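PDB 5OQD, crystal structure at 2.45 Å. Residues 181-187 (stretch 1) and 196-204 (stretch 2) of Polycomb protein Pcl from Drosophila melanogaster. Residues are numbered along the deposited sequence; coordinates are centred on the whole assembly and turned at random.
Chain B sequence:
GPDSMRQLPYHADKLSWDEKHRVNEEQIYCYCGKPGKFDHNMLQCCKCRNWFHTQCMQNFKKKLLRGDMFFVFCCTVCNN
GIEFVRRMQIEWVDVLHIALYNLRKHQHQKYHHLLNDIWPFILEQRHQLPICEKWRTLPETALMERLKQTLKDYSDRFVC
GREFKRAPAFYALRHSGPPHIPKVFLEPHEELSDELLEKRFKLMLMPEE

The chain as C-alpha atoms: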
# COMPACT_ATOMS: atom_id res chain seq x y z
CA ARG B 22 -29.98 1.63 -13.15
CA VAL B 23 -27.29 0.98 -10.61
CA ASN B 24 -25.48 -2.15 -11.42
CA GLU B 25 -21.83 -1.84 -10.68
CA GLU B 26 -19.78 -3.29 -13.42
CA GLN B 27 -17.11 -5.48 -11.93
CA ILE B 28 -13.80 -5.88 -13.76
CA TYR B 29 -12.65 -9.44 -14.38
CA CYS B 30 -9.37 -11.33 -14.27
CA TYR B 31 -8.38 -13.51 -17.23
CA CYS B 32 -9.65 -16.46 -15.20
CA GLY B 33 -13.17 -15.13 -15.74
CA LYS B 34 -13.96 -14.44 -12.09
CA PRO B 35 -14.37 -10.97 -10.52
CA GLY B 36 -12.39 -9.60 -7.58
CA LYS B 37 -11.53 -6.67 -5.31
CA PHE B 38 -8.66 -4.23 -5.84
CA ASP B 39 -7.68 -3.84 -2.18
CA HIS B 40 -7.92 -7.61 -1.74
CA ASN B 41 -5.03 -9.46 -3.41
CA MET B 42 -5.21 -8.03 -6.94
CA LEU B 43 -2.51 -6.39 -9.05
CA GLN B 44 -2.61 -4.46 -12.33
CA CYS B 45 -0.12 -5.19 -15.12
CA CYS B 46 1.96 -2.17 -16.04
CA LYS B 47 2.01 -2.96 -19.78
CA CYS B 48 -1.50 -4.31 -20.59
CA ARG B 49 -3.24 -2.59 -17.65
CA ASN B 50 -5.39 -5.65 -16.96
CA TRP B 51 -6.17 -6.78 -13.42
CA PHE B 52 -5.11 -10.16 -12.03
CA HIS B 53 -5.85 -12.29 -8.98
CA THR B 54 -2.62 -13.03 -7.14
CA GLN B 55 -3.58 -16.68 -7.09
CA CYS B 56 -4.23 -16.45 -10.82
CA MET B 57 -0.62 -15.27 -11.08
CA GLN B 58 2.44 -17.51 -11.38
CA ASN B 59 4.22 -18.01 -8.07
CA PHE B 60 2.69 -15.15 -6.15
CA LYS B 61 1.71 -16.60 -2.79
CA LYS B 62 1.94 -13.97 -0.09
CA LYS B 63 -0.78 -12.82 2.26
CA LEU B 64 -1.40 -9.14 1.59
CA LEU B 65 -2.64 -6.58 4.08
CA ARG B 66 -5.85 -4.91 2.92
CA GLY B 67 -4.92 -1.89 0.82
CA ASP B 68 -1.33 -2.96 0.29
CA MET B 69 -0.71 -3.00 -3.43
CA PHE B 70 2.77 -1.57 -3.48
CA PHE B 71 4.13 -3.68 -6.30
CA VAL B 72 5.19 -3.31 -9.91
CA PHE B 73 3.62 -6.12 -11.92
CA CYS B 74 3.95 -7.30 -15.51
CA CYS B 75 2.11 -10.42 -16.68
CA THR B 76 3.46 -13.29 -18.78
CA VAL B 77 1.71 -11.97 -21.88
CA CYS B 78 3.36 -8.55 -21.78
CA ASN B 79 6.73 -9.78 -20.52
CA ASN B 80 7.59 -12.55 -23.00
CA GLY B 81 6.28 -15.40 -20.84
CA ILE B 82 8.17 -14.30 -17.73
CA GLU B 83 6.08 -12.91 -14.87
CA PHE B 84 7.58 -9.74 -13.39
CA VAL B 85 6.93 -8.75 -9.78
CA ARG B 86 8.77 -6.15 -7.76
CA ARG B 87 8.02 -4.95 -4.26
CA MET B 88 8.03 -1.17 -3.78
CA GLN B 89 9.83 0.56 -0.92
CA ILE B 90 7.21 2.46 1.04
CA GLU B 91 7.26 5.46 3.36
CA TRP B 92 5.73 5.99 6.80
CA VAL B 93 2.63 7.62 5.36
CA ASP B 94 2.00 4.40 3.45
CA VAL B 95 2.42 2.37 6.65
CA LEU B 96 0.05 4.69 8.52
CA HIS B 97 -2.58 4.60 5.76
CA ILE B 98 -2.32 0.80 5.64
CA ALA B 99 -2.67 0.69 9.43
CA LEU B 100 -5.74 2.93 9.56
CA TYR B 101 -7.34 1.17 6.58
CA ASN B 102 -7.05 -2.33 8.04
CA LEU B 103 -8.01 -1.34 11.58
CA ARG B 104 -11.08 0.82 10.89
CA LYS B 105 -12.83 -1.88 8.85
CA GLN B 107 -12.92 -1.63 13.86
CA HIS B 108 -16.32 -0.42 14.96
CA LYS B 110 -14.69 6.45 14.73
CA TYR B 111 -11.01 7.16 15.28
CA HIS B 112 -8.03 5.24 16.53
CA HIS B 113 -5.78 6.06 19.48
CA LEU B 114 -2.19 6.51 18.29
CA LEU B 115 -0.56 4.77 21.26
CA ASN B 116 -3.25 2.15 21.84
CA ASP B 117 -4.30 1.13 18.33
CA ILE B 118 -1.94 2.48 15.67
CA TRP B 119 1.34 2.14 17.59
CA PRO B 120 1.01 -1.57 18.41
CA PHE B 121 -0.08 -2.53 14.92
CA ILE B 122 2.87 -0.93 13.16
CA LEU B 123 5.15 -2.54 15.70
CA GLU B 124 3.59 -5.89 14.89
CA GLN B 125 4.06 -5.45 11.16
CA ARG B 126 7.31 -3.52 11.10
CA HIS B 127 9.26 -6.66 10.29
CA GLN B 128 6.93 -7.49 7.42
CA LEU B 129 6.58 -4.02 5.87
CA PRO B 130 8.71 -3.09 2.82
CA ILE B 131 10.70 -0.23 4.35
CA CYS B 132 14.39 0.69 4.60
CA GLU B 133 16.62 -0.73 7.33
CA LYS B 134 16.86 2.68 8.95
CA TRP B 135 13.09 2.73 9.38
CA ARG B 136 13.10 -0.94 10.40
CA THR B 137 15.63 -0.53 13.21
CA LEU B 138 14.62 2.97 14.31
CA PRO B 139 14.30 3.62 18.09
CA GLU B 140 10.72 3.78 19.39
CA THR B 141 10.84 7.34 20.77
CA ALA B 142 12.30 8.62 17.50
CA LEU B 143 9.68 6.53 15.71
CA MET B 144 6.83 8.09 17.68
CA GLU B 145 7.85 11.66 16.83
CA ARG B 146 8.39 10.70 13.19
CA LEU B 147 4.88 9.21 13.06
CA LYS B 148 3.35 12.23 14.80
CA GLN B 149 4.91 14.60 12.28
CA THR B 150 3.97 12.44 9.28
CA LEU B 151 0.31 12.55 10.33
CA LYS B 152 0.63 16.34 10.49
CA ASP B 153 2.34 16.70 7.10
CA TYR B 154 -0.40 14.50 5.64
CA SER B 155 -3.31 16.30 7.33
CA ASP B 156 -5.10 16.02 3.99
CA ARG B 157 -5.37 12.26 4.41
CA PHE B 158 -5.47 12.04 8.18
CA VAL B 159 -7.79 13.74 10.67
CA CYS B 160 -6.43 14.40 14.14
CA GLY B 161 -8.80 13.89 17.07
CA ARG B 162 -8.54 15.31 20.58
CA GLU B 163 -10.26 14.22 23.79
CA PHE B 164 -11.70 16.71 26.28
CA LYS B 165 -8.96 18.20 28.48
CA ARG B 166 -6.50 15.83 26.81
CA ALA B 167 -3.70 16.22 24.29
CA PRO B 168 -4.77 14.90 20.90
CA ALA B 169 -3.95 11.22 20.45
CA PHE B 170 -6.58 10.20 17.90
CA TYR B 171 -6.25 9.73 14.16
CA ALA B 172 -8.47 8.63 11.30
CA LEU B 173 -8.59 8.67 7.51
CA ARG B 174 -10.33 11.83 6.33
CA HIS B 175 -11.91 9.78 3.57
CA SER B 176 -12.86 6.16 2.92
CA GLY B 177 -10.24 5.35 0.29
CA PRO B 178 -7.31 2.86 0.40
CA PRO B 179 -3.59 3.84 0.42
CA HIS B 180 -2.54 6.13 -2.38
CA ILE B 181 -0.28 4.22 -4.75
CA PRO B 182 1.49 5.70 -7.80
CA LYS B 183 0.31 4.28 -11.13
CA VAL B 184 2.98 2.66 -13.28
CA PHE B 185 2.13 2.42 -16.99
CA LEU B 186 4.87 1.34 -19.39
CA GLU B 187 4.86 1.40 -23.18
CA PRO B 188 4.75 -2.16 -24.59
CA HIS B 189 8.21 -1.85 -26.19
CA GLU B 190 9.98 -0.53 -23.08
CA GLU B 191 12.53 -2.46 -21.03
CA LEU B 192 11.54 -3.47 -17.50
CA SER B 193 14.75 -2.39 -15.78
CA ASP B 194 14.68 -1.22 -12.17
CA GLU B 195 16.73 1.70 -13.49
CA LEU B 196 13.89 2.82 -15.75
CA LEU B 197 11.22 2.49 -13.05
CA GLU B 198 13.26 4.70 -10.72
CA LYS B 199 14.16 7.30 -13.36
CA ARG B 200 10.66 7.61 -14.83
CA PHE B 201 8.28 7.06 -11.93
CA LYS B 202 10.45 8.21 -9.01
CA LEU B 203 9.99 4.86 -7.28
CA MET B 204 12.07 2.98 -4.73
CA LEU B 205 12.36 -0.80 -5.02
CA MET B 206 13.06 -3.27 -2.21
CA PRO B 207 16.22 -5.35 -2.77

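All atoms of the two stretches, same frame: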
# COMPACT_ATOMS: atom_id res chain seq x y z
N ILE B 181 -1.41 4.89 -4.11
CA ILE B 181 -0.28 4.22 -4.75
C ILE B 181 -0.07 4.78 -6.16
O ILE B 181 -1.01 4.88 -6.94
CB ILE B 181 -0.51 2.70 -4.82
CG1 ILE B 181 -0.73 2.15 -3.41
CG2 ILE B 181 0.67 2.00 -5.49
CD1 ILE B 181 -0.87 0.65 -3.36
N PRO B 182 1.18 5.15 -6.48
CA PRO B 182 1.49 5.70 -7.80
C PRO B 182 1.26 4.69 -8.92
O PRO B 182 1.68 3.54 -8.83
CB PRO B 182 2.98 6.07 -7.70
CG PRO B 182 3.50 5.20 -6.61
CD PRO B 182 2.38 5.08 -5.62
N LYS B 183 0.58 5.13 -9.98
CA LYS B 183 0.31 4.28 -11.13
C LYS B 183 1.54 4.15 -12.02
O LYS B 183 2.18 5.14 -12.36
CB LYS B 183 -0.86 4.82 -11.94
CG LYS B 183 -2.22 4.46 -11.38
CD LYS B 183 -2.60 3.03 -11.69
CE LYS B 183 -4.09 2.80 -11.45
NZ LYS B 183 -4.44 1.35 -11.38
N VAL B 184 1.85 2.92 -12.40
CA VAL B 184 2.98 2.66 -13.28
C VAL B 184 2.49 2.06 -14.60
O VAL B 184 2.11 0.89 -14.66
CB VAL B 184 4.00 1.71 -12.63
CG1 VAL B 184 5.25 1.62 -13.48
CG2 VAL B 184 4.33 2.18 -11.23
N PHE B 185 2.50 2.88 -15.65
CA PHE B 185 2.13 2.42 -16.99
C PHE B 185 3.31 2.52 -17.94
O PHE B 185 3.80 3.62 -18.22
CB PHE B 185 0.94 3.22 -17.53
CG PHE B 185 -0.37 2.89 -16.88
CD1 PHE B 185 -0.61 1.62 -16.39
CD2 PHE B 185 -1.37 3.85 -16.77
CE1 PHE B 185 -1.82 1.31 -15.79
CE2 PHE B 185 -2.58 3.54 -16.17
CZ PHE B 185 -2.80 2.27 -15.68
N LEU B 186 3.77 1.37 -18.44
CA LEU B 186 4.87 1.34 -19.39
C LEU B 186 4.36 1.19 -20.82
O LEU B 186 3.28 0.64 -21.04
CB LEU B 186 5.84 0.20 -19.06
CG LEU B 186 7.03 0.49 -18.15
CD1 LEU B 186 6.57 0.89 -16.76
CD2 LEU B 186 7.95 -0.72 -18.08
N GLU B 187 5.13 1.69 -21.78
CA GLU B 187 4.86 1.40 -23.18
C GLU B 187 5.27 -0.04 -23.45
O GLU B 187 6.23 -0.53 -22.85
CB GLU B 187 5.61 2.38 -24.09
CG GLU B 187 5.15 3.83 -23.97
CD GLU B 187 3.70 4.02 -24.36
OE1 GLU B 187 3.04 4.93 -23.80
OE2 GLU B 187 3.21 3.28 -25.24
N LEU B 196 14.91 2.05 -15.04
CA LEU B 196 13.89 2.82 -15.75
C LEU B 196 12.74 3.20 -14.83
O LEU B 196 12.23 4.32 -14.88
CB LEU B 196 13.36 2.04 -16.95
CG LEU B 196 12.31 2.75 -17.80
CD1 LEU B 196 12.85 4.09 -18.30
CD2 LEU B 196 11.88 1.88 -18.97
N LEU B 197 12.32 2.26 -13.98
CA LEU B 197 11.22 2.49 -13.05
C LEU B 197 11.55 3.60 -12.06
O LEU B 197 10.67 4.35 -11.63
CB LEU B 197 10.88 1.21 -12.30
CG LEU B 197 10.32 0.05 -13.13
CD1 LEU B 197 10.08 -1.17 -12.26
CD2 LEU B 197 9.03 0.47 -13.83
N GLU B 198 12.82 3.71 -11.69
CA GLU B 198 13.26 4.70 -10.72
C GLU B 198 13.50 6.07 -11.37
O GLU B 198 13.32 7.10 -10.73
CB GLU B 198 14.53 4.22 -10.01
CG GLU B 198 14.32 2.97 -9.17
CD GLU B 198 15.63 2.33 -8.74
OE1 GLU B 198 16.69 2.94 -8.96
OE2 GLU B 198 15.58 1.22 -8.18
N LYS B 199 13.91 6.06 -12.63
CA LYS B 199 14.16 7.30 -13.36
C LYS B 199 12.86 7.95 -13.83
O LYS B 199 12.73 9.17 -13.84
CB LYS B 199 15.08 7.05 -14.55
N ARG B 200 11.90 7.12 -14.24
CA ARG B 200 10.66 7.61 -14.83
C ARG B 200 9.58 7.91 -13.80
O ARG B 200 8.92 8.94 -13.86
CB ARG B 200 10.13 6.60 -15.85
CG ARG B 200 8.80 7.00 -16.47
CD ARG B 200 8.99 7.74 -17.78
NE ARG B 200 9.57 6.88 -18.80
CZ ARG B 200 8.87 6.05 -19.56
NH1 ARG B 200 7.55 5.97 -19.42
NH2 ARG B 200 9.48 5.30 -20.47
N PHE B 201 9.42 7.00 -12.84
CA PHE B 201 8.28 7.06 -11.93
C PHE B 201 8.66 7.50 -10.51
O PHE B 201 7.80 7.55 -9.63
CB PHE B 201 7.58 5.70 -11.88
CG PHE B 201 7.13 5.22 -13.23
CD1 PHE B 201 5.89 5.59 -13.74
CD2 PHE B 201 7.94 4.39 -13.99
CE1 PHE B 201 5.48 5.15 -14.97
CE2 PHE B 201 7.53 3.94 -15.23
CZ PHE B 201 6.29 4.32 -15.72
N LYS B 202 9.94 7.80 -10.31
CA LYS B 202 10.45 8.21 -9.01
C LYS B 202 10.10 7.20 -7.92
O LYS B 202 9.63 7.57 -6.84
CB LYS B 202 9.93 9.60 -8.63
N LEU B 203 10.32 5.93 -8.21
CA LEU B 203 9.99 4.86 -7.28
C LEU B 203 11.23 4.32 -6.58
O LEU B 203 12.35 4.45 -7.07
CB LEU B 203 9.28 3.71 -8.00
CG LEU B 203 7.84 3.95 -8.47
CD1 LEU B 203 7.34 2.75 -9.25
CD2 LEU B 203 6.94 4.22 -7.28
N MET B 204 11.02 3.70 -5.42
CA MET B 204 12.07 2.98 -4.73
C MET B 204 11.69 1.50 -4.65
O MET B 204 10.56 1.16 -4.30
CB MET B 204 12.30 3.55 -3.33
CG MET B 204 12.91 4.94 -3.29
SD MET B 204 14.71 4.97 -3.47
CE MET B 204 14.89 5.16 -5.25

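The contact between residues 181-187 and 196-204 is a small, predominantly apolar packing of an extended segment against the end of a helix and the turn that follows it, with no hydrogen bond crossing between them and 364 Å² of surface buried, both sides summed.

Its centre is the pairing of Val184 with Phe201, whose CA atoms lie 7.0 Å apart. Both residues direct their CA-to-CB bonds toward the other stretch. With chi1 at -171° (t), Val184 places CG1 over one face of the Phe201 ring, 3.6 Å from the ring centroid and only 9° off the ring normal, the geometry of a CH-pi interaction. The same CG1 lies 3.7 Å from CZ of Phe201 and 4.0 Å from CD2 of Leu197. The other methyl of Val184, CG2, meets CD1 of Leu203 at 3.6 Å. A beta-branched side chain suits this position: its two methyls diverge close to the backbone, so one can cover the aromatic face while the other reaches the leucine beyond the turn.

Phe201 has the largest area covered by the other stretch, and its flat ring also runs alongside the backbone of the extended segment. The carbonyl O of Phe185 approaches the ring edge, 3.6 Å from CZ of Phe201, while the side chain of Phe185 sets out away from stretch 2, as does that of Lys183. The alternation follows from the extended backbone, which turns the CA-to-CB bonds of Pro182 and Val184 toward stretch 2 and that of the intervening Lys183 away from it; the NZ of Lys183 is hydrogen-bonded elsewhere in the structure.

Leu186 extends the apolar surface beyond Val184. Its CA-to-CB bond points sideways, but the end of the side chain comes nearer, bringing CD1 to 3.5 Å from CE2 of Phe201 and 3.8 Å from CD2 of Leu197. Leu197 behaves likewise: its CA-to-CB bond points sideways to stretch 1, but the end of the side chain comes nearer, and CD2 meets both Val184 and Leu186. The length of leucine lets these buried residues reach a contact at which their CA-to-CB bonds do not point.

At the other end, CG of Pro182 packs 3.6 Å from CD2 of Leu203, an exposed ring against a buried side chain. Backbone hydrogen bonds from Arg200 N to Leu196 O (2.9 Å) and from Phe201 N to Leu197 O (3.2 Å) support the framework on which Leu197 and Phe201 are presented. Lys202 then leaves helical geometry with positive phi, and its CB lies out of reach of stretch 1, whereas the next residue, Leu203, again points toward it.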